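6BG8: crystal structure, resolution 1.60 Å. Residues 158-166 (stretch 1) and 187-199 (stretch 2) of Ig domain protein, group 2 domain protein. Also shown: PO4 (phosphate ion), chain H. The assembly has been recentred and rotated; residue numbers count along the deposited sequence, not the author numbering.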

# COMPACT_ATOMS: atom_id res chain seq x y z
N ILE A 158 -12.12 4.03 -5.24
CA ILE A 158 -12.44 3.49 -6.56
C ILE A 158 -13.26 2.23 -6.40
O ILE A 158 -12.85 1.30 -5.70
N GLY A 159 -14.42 2.19 -7.07
CA GLY A 159 -15.33 1.06 -6.95
C GLY A 159 -14.95 -0.14 -7.78
O GLY A 159 -15.47 -1.24 -7.54
N GLY A 160 -14.06 0.03 -8.75
CA GLY A 160 -13.54 -1.09 -9.50
C GLY A 160 -12.06 -1.33 -9.23
O GLY A 160 -11.61 -1.29 -8.08
N ASN A 161 -11.31 -1.57 -10.30
CA ASN A 161 -9.87 -1.76 -10.22
C ASN A 161 -9.13 -0.44 -10.44
O ASN A 161 -9.69 0.55 -10.92
N LEU A 162 -7.83 -0.44 -10.11
CA LEU A 162 -6.89 0.61 -10.47
C LEU A 162 -5.71 -0.05 -11.16
O LEU A 162 -5.10 -0.96 -10.60
N THR A 163 -5.38 0.41 -12.37
CA THR A 163 -4.30 -0.17 -13.17
C THR A 163 -3.46 0.94 -13.79
O THR A 163 -3.97 1.74 -14.56
N SER A 164 -2.17 0.96 -13.48
CA SER A 164 -1.25 1.83 -14.20
C SER A 164 -0.47 0.97 -15.20
O SER A 164 -0.31 -0.23 -15.01
N GLY A 165 -0.03 1.60 -16.28
CA GLY A 165 0.69 0.85 -17.29
C GLY A 165 1.16 1.73 -18.42
O GLY A 165 1.13 2.96 -18.34
N ALA A 166 1.59 1.05 -19.49
CA ALA A 166 2.22 1.71 -20.62
C ALA A 166 1.19 2.46 -21.46
O ALA A 166 0.03 2.07 -21.53
N ALA A 187 -12.12 -1.15 -4.46
CA ALA A 187 -12.97 -2.30 -4.14
C ALA A 187 -12.55 -3.53 -4.93
O ALA A 187 -12.85 -4.66 -4.52
N GLY A 188 -11.88 -3.33 -6.06
CA GLY A 188 -11.25 -4.38 -6.82
C GLY A 188 -9.76 -4.44 -6.52
O GLY A 188 -9.31 -4.15 -5.41
N LYS A 189 -9.00 -4.83 -7.52
CA LYS A 189 -7.56 -4.97 -7.34
C LYS A 189 -6.83 -3.70 -7.77
O LYS A 189 -7.36 -2.87 -8.51
N THR A 190 -5.59 -3.57 -7.29
CA THR A 190 -4.68 -2.54 -7.75
C THR A 190 -3.50 -3.20 -8.46
O THR A 190 -2.85 -4.10 -7.91
N VAL A 191 -3.25 -2.76 -9.69
CA VAL A 191 -2.19 -3.32 -10.54
C VAL A 191 -1.28 -2.17 -10.94
O VAL A 191 -1.74 -1.17 -11.50
N ILE A 192 0.01 -2.30 -10.65
CA ILE A 192 1.00 -1.25 -10.89
C ILE A 192 1.89 -1.68 -12.05
O ILE A 192 2.46 -2.77 -12.02
N GLY A 193 1.99 -0.82 -13.08
CA GLY A 193 2.57 -1.25 -14.34
C GLY A 193 4.08 -1.39 -14.32
O GLY A 193 4.78 -0.81 -13.49
N THR A 194 4.59 -2.19 -15.26
CA THR A 194 6.02 -2.47 -15.35
C THR A 194 6.82 -1.17 -15.39
O THR A 194 6.46 -0.23 -16.10
N ASN A 195 7.90 -1.13 -14.61
CA ASN A 195 8.89 -0.07 -14.68
C ASN A 195 8.30 1.32 -14.47
O ASN A 195 8.84 2.31 -14.97
N THR A 196 7.20 1.41 -13.73
CA THR A 196 6.65 2.71 -13.37
C THR A 196 7.14 3.15 -11.99
O THR A 196 7.68 2.36 -11.21
N ASN A 197 6.93 4.43 -11.70
CA ASN A 197 7.19 5.02 -10.39
C ASN A 197 5.84 5.34 -9.76
O ASN A 197 5.10 6.18 -10.29
N PHE A 198 5.53 4.68 -8.65
CA PHE A 198 4.24 4.79 -7.97
C PHE A 198 4.44 5.34 -6.57
O PHE A 198 5.40 4.99 -5.88
N SER A 199 3.50 6.20 -6.14
CA SER A 199 3.52 6.80 -4.80
C SER A 199 2.15 6.64 -4.15
O SER A 199 1.13 6.88 -4.79

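The parallel pairing of the two stretches is continued at both ends of its short ladder by side chains that take the place of backbone acceptors. Between these ends, strand 162-164 and strand 190-192 run almost exactly parallel, 5° apart, and the main chain supplies the bonds: Leu 162 N donates to Lys 189 O (2.9 Å), Val 191 N to Leu 162 O (2.7 Å) and Ser 164 N to Val 191 O (2.9 Å).

At the N-terminal end the substitute is Asn 161. Its CA-to-CB bond points sideways, but with chi1 at -54° (m) and chi2 at -41° the amide end comes nearer the other stretch, and OD1 accepts a hydrogen bond from Lys 189 N at 2.9 Å. The same oxygen lies 3.4 Å from Gly 188 CA. A CB on Gly 188 would point toward stretch 1 and fall 2.1 Å from Asn 161 OD1 and 2.9 Å from Gly 160 O, so the close approach depends on the bare glycine. Lys 189, p at chi1 and extended thereafter, brings its CG to 3.6 Å from Asn 161 OD1. Just before this point, Ala 187 directs its CB toward stretch 1, 3.4 Å from Gly 159 O, while its N donates to Ile 158 O at 2.8 Å.

Within the ladder, side chains alternate between the two faces of the sheet. Leu 162 and Thr 190 share one face, where Leu 162 CD2 meets Thr 190 CG2 at 4.1 Å. The leucine, in the tp rotamer (chi1 167°, chi2 63°), is buried, and its CD2 also reaches the edge of the Phe 198 ring, 4.4 Å from CE2. Phe 198, t at chi1, points toward stretch 1 and thus extends the apolar packing beyond the paired strands. Thr 163 (m) and Val 191 (t) occupy the other face, with Thr 163 OG1 4.0 Å from Val 191 CB.

At the C-terminal end Ser 164 mirrors the role of Asn 161. In the p rotamer its OG accepts a hydrogen bond from Gly 193 N at 3.0 Å; Ser 164 O, although only 3.1 Å from Gly 193 N, is poorly angled for a bond. The hydroxyl lies 4.1 Å from Thr 196 OG1, too far for direct bonding, and water 1 fills the gap, 2.6 Å from Ser 164 OG and donating to Thr 196 OG1 at 2.7 Å. Thr 196 (p) in turn donates from OG1 to Gly 193 O at 2.8 Å, which ties its side chain across the type II turn from Gly 193 to Thr 196.

A phosphate ion, probably from the crystallisation liquor, joins the two stretches beyond the ladder. Ala 166 N donates to its O1 at 3.1 Å, and Thr 194 N to its O3 at 3.0 Å, while Thr 194 OG1, in the p rotamer, donates to its O4 at 2.6 Å. A CB on Gly 165 would clash with phosphate O1.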

# COMPACT_ATOMS: atom_id res chain seq x y z
CB ILE A 158 -11.15 3.21 -7.36
CG1 ILE A 158 -10.44 4.54 -7.66
CG2 ILE A 158 -11.45 2.40 -8.62
CD1 ILE A 158 -8.98 4.38 -8.17
CB ASN A 161 -9.40 -2.77 -11.26
CG ASN A 161 -10.14 -4.09 -11.17
OD1 ASN A 161 -10.40 -4.61 -10.08
ND2 ASN A 161 -10.47 -4.66 -12.33
CB LEU A 162 -6.39 1.40 -9.25
CG LEU A 162 -5.18 2.33 -9.48
CD1 LEU A 162 -5.49 3.44 -10.47
CD2 LEU A 162 -4.63 2.91 -8.19
CB THR A 163 -4.86 -1.07 -14.27
OG1 THR A 163 -5.73 -2.05 -13.70
CG2 THR A 163 -3.72 -1.77 -15.01
CB SER A 164 -0.30 2.57 -13.26
OG SER A 164 0.53 1.69 -12.53
CB ALA A 166 2.94 0.67 -21.48
CB ALA A 187 -14.44 -1.97 -4.40
CB LYS A 189 -7.03 -6.15 -8.14
CG LYS A 189 -7.12 -5.98 -9.65
CD LYS A 189 -6.53 -7.19 -10.35
CE LYS A 189 -6.79 -7.12 -11.86
NZ LYS A 189 -6.39 -8.39 -12.56
CB THR A 190 -4.18 -1.67 -6.59
OG1 THR A 190 -5.28 -0.94 -6.03
CG2 THR A 190 -3.12 -0.68 -7.06
CB VAL A 191 -2.77 -4.02 -11.77
CG1 VAL A 191 -1.66 -4.57 -12.64
CG2 VAL A 191 -3.73 -5.13 -11.35
CB ILE A 192 1.80 -0.98 -9.60
CG1 ILE A 192 0.85 -0.40 -8.55
CG2 ILE A 192 2.96 -0.02 -9.87
CD1 ILE A 192 1.41 -0.34 -7.14
CB THR A 194 6.37 -3.30 -16.59
OG1 THR A 194 6.05 -2.55 -17.77
CG2 THR A 194 5.62 -4.63 -16.60
CB ASN A 195 9.64 -0.13 -16.01
CG ASN A 195 10.29 -1.46 -16.23
OD1 ASN A 195 11.12 -1.89 -15.43
ND2 ASN A 195 9.90 -2.14 -17.29
CB THR A 196 5.11 2.69 -13.37
OG1 THR A 196 4.63 1.76 -12.40
CG2 THR A 196 4.56 2.34 -14.75
CB ASN A 197 8.03 6.29 -10.50
CG ASN A 197 9.41 6.04 -11.09
OD1 ASN A 197 10.07 5.06 -10.76
ND2 ASN A 197 9.85 6.95 -11.95
CB PHE A 198 3.55 3.41 -7.92
CG PHE A 198 2.12 3.47 -7.43
CD1 PHE A 198 1.85 3.58 -6.07
CD2 PHE A 198 1.06 3.38 -8.31
CE1 PHE A 198 0.54 3.65 -5.62
CE2 PHE A 198 -0.25 3.43 -7.87
CZ PHE A 198 -0.51 3.57 -6.51
CB SER A 199 3.86 8.30 -4.87
OG SER A 199 5.25 8.49 -5.05
P PO4 H . 2.47 -2.80 -18.51
O1 PO4 H . 1.32 -1.95 -18.99
O2 PO4 H . 2.48 -4.12 -19.24
O3 PO4 H . 2.32 -3.10 -17.03
O4 PO4 H . 3.76 -2.04 -18.78
O HOH W 1 2.47 3.09 -11.40